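Histidine-rich glycoprotein (Oryctolagus cuniculus, PDB 4CCV) binds heparin, heparan sulfate, heme, plasminogen, thrombospondin and divalent metal ions in plasma, acting as an adapter in coagulation, fibrinolysis and angiogenesis. Local coordinates at residues A[53-58]-A[78-83]. Numbering follows the deposited sequence.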
loop_
_atom_site.group_PDB
_atom_site.type_symbol
_atom_site.label_atom_id
_atom_site.label_comp_id
_atom_site.label_asym_id
_atom_site.label_seq_id
_atom_site.Cartn_x
_atom_site.Cartn_y
_atom_site.Cartn_z
ATOM N N ASN A 53 3.800 6.661 -13.679
ATOM C CA ASN A 53 3.517 5.709 -12.607
ATOM C C ASN A 53 3.865 6.273 -11.249
ATOM O O ASN A 53 4.941 6.853 -11.064
ATOM C CB ASN A 53 4.264 4.398 -12.892
ATOM C CG ASN A 53 3.679 3.643 -14.061
ATOM O OD1 ASN A 53 4.024 3.840 -15.241
ATOM N ND2 ASN A 53 2.792 2.782 -13.759
ATOM N N TYR A 54 2.969 6.116 -10.277
ATOM C CA TYR A 54 3.267 6.436 -8.863
ATOM C C TYR A 54 3.234 5.157 -8.099
ATOM O O TYR A 54 2.290 4.396 -8.242
ATOM C CB TYR A 54 2.232 7.392 -8.228
ATOM C CG TYR A 54 2.251 8.771 -8.810
ATOM C CD1 TYR A 54 1.556 9.037 -9.974
ATOM C CD2 TYR A 54 2.992 9.792 -8.234
ATOM C CE1 TYR A 54 1.574 10.298 -10.550
ATOM C CE2 TYR A 54 3.039 11.060 -8.803
ATOM C CZ TYR A 54 2.299 11.312 -9.957
ATOM O OH TYR A 54 2.310 12.525 -10.581
ATOM N N TYR A 55 4.270 4.923 -7.303
ATOM C CA TYR A 55 4.404 3.721 -6.491
ATOM C C TYR A 55 4.209 4.177 -5.068
ATOM O O TYR A 55 5.009 4.965 -4.519
ATOM C CB TYR A 55 5.754 3.011 -6.715
ATOM C CG TYR A 55 5.884 2.549 -8.171
ATOM C CD1 TYR A 55 5.383 1.318 -8.589
ATOM C CD2 TYR A 55 6.500 3.340 -9.124
ATOM C CE1 TYR A 55 5.511 0.904 -9.924
ATOM C CE2 TYR A 55 6.605 2.939 -10.462
ATOM C CZ TYR A 55 6.135 1.708 -10.847
ATOM O OH TYR A 55 6.200 1.313 -12.196
ATOM N N VAL A 56 3.049 3.820 -4.531
ATOM C CA VAL A 56 2.634 4.299 -3.229
ATOM C C VAL A 56 2.908 3.163 -2.277
ATOM O O VAL A 56 2.233 2.150 -2.389
ATOM C CB VAL A 56 1.148 4.624 -3.197
ATOM C CG1 VAL A 56 0.734 5.108 -1.807
ATOM C CG2 VAL A 56 0.838 5.710 -4.212
ATOM N N ASP A 57 3.862 3.346 -1.348
ATOM C CA ASP A 57 4.299 2.312 -0.386
ATOM C C ASP A 57 3.636 2.674 0.924
ATOM O O ASP A 57 3.784 3.797 1.383
ATOM C CB ASP A 57 5.820 2.295 -0.156
ATOM C CG ASP A 57 6.621 1.915 -1.409
ATOM O OD1 ASP A 57 6.014 1.245 -2.231
ATOM O OD2 ASP A 57 7.799 2.297 -1.598
ATOM N N PHE A 58 2.882 1.741 1.473
ATOM C CA PHE A 58 2.054 2.002 2.647
ATOM C C PHE A 58 2.029 0.844 3.624
ATOM O O PHE A 58 2.241 -0.313 3.222
ATOM C CB PHE A 58 0.635 2.526 2.277
ATOM C CG PHE A 58 -0.223 1.593 1.515
ATOM C CD1 PHE A 58 -0.148 1.531 0.131
ATOM C CD2 PHE A 58 -1.160 0.811 2.150
ATOM C CE1 PHE A 58 -1.002 0.719 -0.583
ATOM C CE2 PHE A 58 -1.992 -0.036 1.447
ATOM C CZ PHE A 58 -1.938 -0.043 0.059
ATOM N N ARG A 78 2.541 -2.163 -1.782
ATOM C CA ARG A 78 2.886 -1.210 -2.817
ATOM C C ARG A 78 1.750 -1.221 -3.825
ATOM O O ARG A 78 1.386 -2.277 -4.316
ATOM C CB ARG A 78 4.206 -1.576 -3.533
ATOM C CG ARG A 78 4.451 -0.717 -4.769
ATOM C CD ARG A 78 5.853 -0.797 -5.354
ATOM N NE ARG A 78 6.751 0.003 -4.528
ATOM C CZ ARG A 78 8.030 0.232 -4.809
ATOM N NH1 ARG A 78 8.609 -0.327 -5.866
ATOM N NH2 ARG A 78 8.768 0.976 -3.992
ATOM N N ALA A 79 1.237 -0.035 -4.134
ATOM C CA ALA A 79 0.291 0.180 -5.199
ATOM C C ALA A 79 0.964 0.933 -6.321
ATOM O O ALA A 79 1.473 2.046 -6.157
ATOM C CB ALA A 79 -0.938 0.947 -4.711
ATOM N N ASP A 80 0.868 0.368 -7.497
ATOM C CA ASP A 80 1.413 0.994 -8.678
ATOM C C ASP A 80 0.245 1.664 -9.374
ATOM O O ASP A 80 -0.575 0.961 -9.976
ATOM C CB ASP A 80 2.057 -0.032 -9.596
ATOM C CG ASP A 80 2.342 0.529 -11.017
ATOM O OD1 ASP A 80 2.229 1.772 -11.284
ATOM O OD2 ASP A 80 2.644 -0.299 -11.891
ATOM N N LEU A 81 0.187 2.988 -9.369
ATOM C CA LEU A 81 -0.904 3.706 -10.076
ATOM C C LEU A 81 -0.365 4.266 -11.400
ATOM O O LEU A 81 0.623 5.009 -11.434
ATOM C CB LEU A 81 -1.433 4.866 -9.245
ATOM C CG LEU A 81 -1.625 4.553 -7.743
ATOM C CD1 LEU A 81 -1.640 5.812 -6.858
ATOM C CD2 LEU A 81 -2.887 3.802 -7.551
ATOM N N SER A 82 -0.988 3.845 -12.482
ATOM C CA SER A 82 -0.557 4.241 -13.786
ATOM C C SER A 82 -1.521 5.266 -14.377
ATOM O O SER A 82 -2.726 5.024 -14.495
ATOM C CB SER A 82 -0.485 3.002 -14.676
ATOM O OG SER A 82 0.028 3.364 -15.914
ATOM N N PHE A 83 -0.977 6.413 -14.733
ATOM C CA PHE A 83 -1.763 7.543 -15.195
ATOM C C PHE A 83 -1.417 7.947 -16.621
ATOM O O PHE A 83 -0.255 8.004 -17.051
ATOM C CB PHE A 83 -1.588 8.806 -14.317
ATOM C CG PHE A 83 -2.193 8.683 -12.962
ATOM C CD1 PHE A 83 -3.523 9.049 -12.740
ATOM C CD2 PHE A 83 -1.429 8.186 -11.878
ATOM C CE1 PHE A 83 -4.082 8.919 -11.482
ATOM C CE2 PHE A 83 -1.998 8.051 -10.634
ATOM C CZ PHE A 83 -3.312 8.435 -10.426
#
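Arg78 sets CG anti to its backbone N (chi1 170°) and bends at chi3 (-77°), which turns NE toward Asp57; Asp57 carries CG anti to its carbonyl carbon, beside its N. The two side chains run alongside each other in the same direction. Arg78 grips the carboxylate side-on: NE reaches Asp57 OD1 at 2.7 Å and NH2 reaches Asp57 OD2 at 2.9 Å. Both oxygens use their syn lone pairs. The bidentate salt bridge holds carboxylate and guanidinium nearly coplanar (7° apart), which restrains their rotation. Tyr55 CB lies over one face of the guanidinium, toward its rim. The Tyr55 ring runs alongside Asp80, with CE1 3.4 Å from Asp80 CG. Asp80 OD1 in turn accepts a bond from Asn53 ND2, at 2.7 Å and nearly in the amide plane.

The other face is apolar. Val56 CG2 packs on Leu81 CD1 at 3.6 Å, and Tyr54 CD1 meets Phe83 CD2, also at 3.6 Å. Between the faces, the backbones of Tyr54 and Leu81, and of Val56 and Ala79, exchange paired hydrogen bonds in antiparallel register.

The segments belong to the hairpin of strands 51-62 and 73-84, both interior to the five-stranded antiparallel sheet of this second cystatin (N2) domain. Strand 35-47 lies beside 51-62, and strand 95-104 beside 73-84; Arg42 of strand 35-47 makes a second salt bridge to Asp57 OD2. Helix 15-27 covers the apolar face at Phe58, Ala79 and Leu81.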